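Local coordinates for quinonprotein alcohol dehydrogenase-like protein (Bacteroides thetaiotaomicron VPI-5482, PDB 4R5O) that is of unknown function but binds calcium and joins an immunoglobulin-like beta-sandwich domain to a seven-bladed beta-propeller of the YVTN repeat family, at residues A[273-278]-A[291-296]. Sequence-based numbering, arbitrary orientation.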
ATOM      1  N   ILE A 273      -4.618   1.501  29.557  1.00 51.73           N
ATOM      2  CA  ILE A 273      -3.256   2.031  29.657  1.00 51.94           C
ATOM      3  C   ILE A 273      -2.423   1.451  28.532  1.00 53.83           C
ATOM      4  O   ILE A 273      -2.318   0.238  28.398  1.00 52.84           O
ATOM      5  CB  ILE A 273      -2.572   1.760  31.046  1.00 56.16           C
ATOM      6  CG1 ILE A 273      -3.491   1.966  32.307  1.00 56.70           C
ATOM      7  CG2 ILE A 273      -1.161   2.380  31.157  1.00 55.31           C
ATOM      8  CD1 ILE A 273      -4.039   3.262  32.508  1.00 63.47           C
ATOM      9  N   GLN A 274      -1.804   2.318  27.745  1.00 50.49           N
ATOM     10  CA  GLN A 274      -0.926   1.913  26.659  1.00 49.18           C
ATOM     11  C   GLN A 274       0.435   2.581  26.842  1.00 54.29           C
ATOM     12  O   GLN A 274       0.519   3.762  27.201  1.00 54.31           O
ATOM     13  CB  GLN A 274      -1.547   2.244  25.302  1.00 49.29           C
ATOM     14  CG  GLN A 274      -2.824   1.435  25.030  1.00 50.01           C
ATOM     15  CD  GLN A 274      -3.467   1.741  23.709  1.00 56.65           C
ATOM     16  OE1 GLN A 274      -3.402   2.872  23.194  1.00 53.50           O
ATOM     17  NE2 GLN A 274      -4.202   0.763  23.194  1.00 35.16           N
ATOM     18  N   LYS A 275       1.498   1.788  26.682  1.00 51.00           N
ATOM     19  CA  LYS A 275       2.881   2.248  26.826  1.00 51.11           C
ATOM     20  C   LYS A 275       3.666   1.933  25.549  1.00 55.33           C
ATOM     21  O   LYS A 275       4.895   1.909  25.565  1.00 56.81           O
ATOM     22  CB  LYS A 275       3.546   1.604  28.057  1.00 54.60           C
ATOM     23  CG  LYS A 275       2.888   1.924  29.397  1.00 70.60           C
ATOM     24  CD  LYS A 275       3.641   1.272  30.542  1.00 77.68           C
ATOM     25  CE  LYS A 275       3.029   1.591  31.881  1.00 88.74           C
ATOM     26  NZ  LYS A 275       3.772   0.936  32.989  1.00 95.67           N
ATOM     27  N   GLN A 276       2.949   1.689  24.435  1.00 49.89           N
ATOM     28  CA  GLN A 276       3.513   1.349  23.124  1.00 48.65           C
ATOM     29  C   GLN A 276       2.479   1.492  22.001  1.00 50.96           C
ATOM     30  O   GLN A 276       1.282   1.642  22.266  1.00 51.30           O
ATOM     31  CB  GLN A 276       4.047  -0.111  23.117  1.00 50.24           C
ATOM     32  CG  GLN A 276       2.924  -1.168  23.217  1.00 56.97           C
ATOM     33  CD  GLN A 276       3.377  -2.555  22.894  1.00 72.20           C
ATOM     34  OE1 GLN A 276       4.256  -3.119  23.558  1.00 69.65           O
ATOM     35  NE2 GLN A 276       2.739  -3.153  21.901  1.00 61.77           N
ATOM     36  N   LYS A 277       2.935   1.338  20.745  1.00 45.88           N
ATOM     37  CA  LYS A 277       2.057   1.330  19.590  1.00 43.41           C
ATOM     38  C   LYS A 277       1.332   0.034  19.506  1.00 46.89           C
ATOM     39  O   LYS A 277       1.973  -1.026  19.482  1.00 47.62           O
ATOM     40  CB  LYS A 277       2.821   1.565  18.286  1.00 43.43           C
ATOM     41  CG  LYS A 277       3.525   2.871  18.168  1.00 26.44           C
ATOM     42  CD  LYS A 277       4.068   2.983  16.793  1.00 22.96           C
ATOM     43  CE  LYS A 277       4.849   4.250  16.638  1.00 34.38           C
ATOM     44  NZ  LYS A 277       5.245   4.461  15.227  1.00 35.73           N
ATOM     45  N   ILE A 278       0.005   0.104  19.465  1.00 42.81           N
ATOM     46  CA  ILE A 278      -0.863  -1.061  19.277  1.00 42.05           C
ATOM     47  C   ILE A 278      -2.121  -0.562  18.547  1.00 47.10           C
ATOM     48  O   ILE A 278      -2.578   0.564  18.754  1.00 46.24           O
ATOM     49  CB  ILE A 278      -1.184  -1.868  20.571  1.00 44.01           C
ATOM     50  CG1 ILE A 278      -1.909  -3.219  20.277  1.00 43.64           C
ATOM     51  CG2 ILE A 278      -1.909  -1.047  21.583  1.00 43.38           C
ATOM     52  CD1 ILE A 278      -1.197  -4.237  19.321  1.00 38.01           C
ATOM     53  N   LEU A 291      -4.960  -3.772  22.970  1.00 39.34           N
ATOM     54  CA  LEU A 291      -4.177  -4.276  24.098  1.00 39.37           C
ATOM     55  C   LEU A 291      -3.921  -3.182  25.118  1.00 45.65           C
ATOM     56  O   LEU A 291      -3.834  -1.990  24.783  1.00 45.01           O
ATOM     57  CB  LEU A 291      -2.822  -4.868  23.648  1.00 38.04           C
ATOM     58  CG  LEU A 291      -2.793  -6.010  22.652  1.00 38.79           C
ATOM     59  CD1 LEU A 291      -1.387  -6.405  22.413  1.00 37.98           C
ATOM     60  CD2 LEU A 291      -3.586  -7.218  23.120  1.00 37.11           C
ATOM     61  N   GLU A 292      -3.773  -3.609  26.360  1.00 44.51           N
ATOM     62  CA  GLU A 292      -3.441  -2.765  27.494  1.00 44.98           C
ATOM     63  C   GLU A 292      -2.125  -3.254  28.035  1.00 53.31           C
ATOM     64  O   GLU A 292      -1.883  -4.468  28.071  1.00 51.88           O
ATOM     65  CB  GLU A 292      -4.567  -2.797  28.540  1.00 46.64           C
ATOM     66  CG  GLU A 292      -4.300  -1.923  29.754  1.00 56.27           C
ATOM     67  CD  GLU A 292      -5.413  -1.890  30.763  1.00 72.60           C
ATOM     68  OE1 GLU A 292      -5.944  -2.972  31.093  1.00 80.99           O
ATOM     69  OE2 GLU A 292      -5.713  -0.788  31.275  1.00 71.33           O
ATOM     70  N   SER A 293      -1.256  -2.326  28.415  1.00 55.57           N
ATOM     71  CA  SER A 293       0.058  -2.665  28.946  1.00 58.77           C
ATOM     72  C   SER A 293      -0.081  -3.058  30.416  1.00 67.84           C
ATOM     73  O   SER A 293      -0.767  -2.384  31.168  1.00 67.71           O
ATOM     74  CB  SER A 293       1.032  -1.505  28.745  1.00 63.26           C
ATOM     75  OG  SER A 293       1.212  -1.251  27.353  1.00 68.45           O
ATOM     76  N   ALA A 294       0.456  -4.238  30.770  1.00 69.53           N
ATOM     77  CA  ALA A 294       0.436  -4.815  32.124  1.00 72.05           C
ATOM     78  C   ALA A 294       1.874  -5.166  32.556  1.00 81.12           C
ATOM     79  O   ALA A 294       2.780  -5.228  31.710  1.00 80.80           O
ATOM     80  CB  ALA A 294      -0.474  -6.044  32.184  1.00 72.93           C
ATOM     81  N   ASP A 295       2.088  -5.350  33.876  1.00 80.92           N
ATOM     82  CA  ASP A 295       3.404  -5.615  34.463  1.00 81.52           C
ATOM     83  C   ASP A 295       4.031  -6.912  33.927  1.00 83.71           C
ATOM     84  O   ASP A 295       5.169  -6.875  33.443  1.00 82.58           O
ATOM     85  CB  ASP A 295       3.316  -5.699  36.007  1.00 84.71           C
ATOM     86  CG  ASP A 295       2.921  -4.425  36.742  1.00100.51           C
ATOM     87  OD1 ASP A 295       3.209  -3.322  36.222  1.00101.79           O
ATOM     88  OD2 ASP A 295       2.441  -4.531  37.896  1.00106.74           O
ATOM     89  N   ASN A 296       3.288  -8.035  34.001  1.00 79.91           N
ATOM     90  CA  ASN A 296       3.781  -9.365  33.645  1.00 80.65           C
ATOM     91  C   ASN A 296       3.086  -9.921  32.382  1.00 82.53           C
ATOM     92  O   ASN A 296       2.892 -11.138  32.260  1.00 83.07           O
ATOM     93  CB  ASN A 296       3.576 -10.325  34.838  1.00 87.28           C
ATOM     94  CG  ASN A 296       2.214 -10.240  35.516  1.00133.41           C
ATOM     95  OD1 ASN A 296       1.337  -9.421  35.166  1.00130.50           O
ATOM     96  ND2 ASN A 296       2.027 -11.054  36.552  1.00129.79           N
TER
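S293 N donates to I273 O at 2.8 Å. It is the one backbone-to-backbone hydrogen bond between 273-278 and 291-296. The other three each use a side chain. The extended E292 side chain crosses that of I273 obliquely. Its CG is anti to the backbone N (chi1 -179°), and E292 OE2 accepts I273 N at 3.1 Å through the lone pair facing away from OE1. E292 OE2 also lies 3.7 Å from I273 CG1. I273 is thus bonded at both its N and its O.

The Q274 side chain is extended beyond CG. Q274 NE2 donates to L291 O at 3.2 Å, and that oxygen lies almost in the plane of the amide. S293 OG sits beside its own backbone N (chi1 -63°) and accepts K275 N at 3.1 Å. This bond is more bent, 143° at the hydrogen. K275 CB and CG lie against S293 CB and OG. Further along, I278 and L291 cross at about a right angle. I278 CG1 meets L291 CG at 3.8 Å, and their CD1 methyls also touch.

N239 bonds to both Q274 and I278: its ND2 donates to Q274 OE1, and its OD1 accepts I278 N. E292 OE1 forms a salt bridge with K311 and accepts a hydrogen bond from N299, which probably steadies the carboxylate.

The contact joins two successive antiparallel sheets, consistent with neighbouring propeller blades. Strand 272-274 pairs with strand 246-252 in one, while strand 288-294 lies between strands 281-282 and 297-303 in the next.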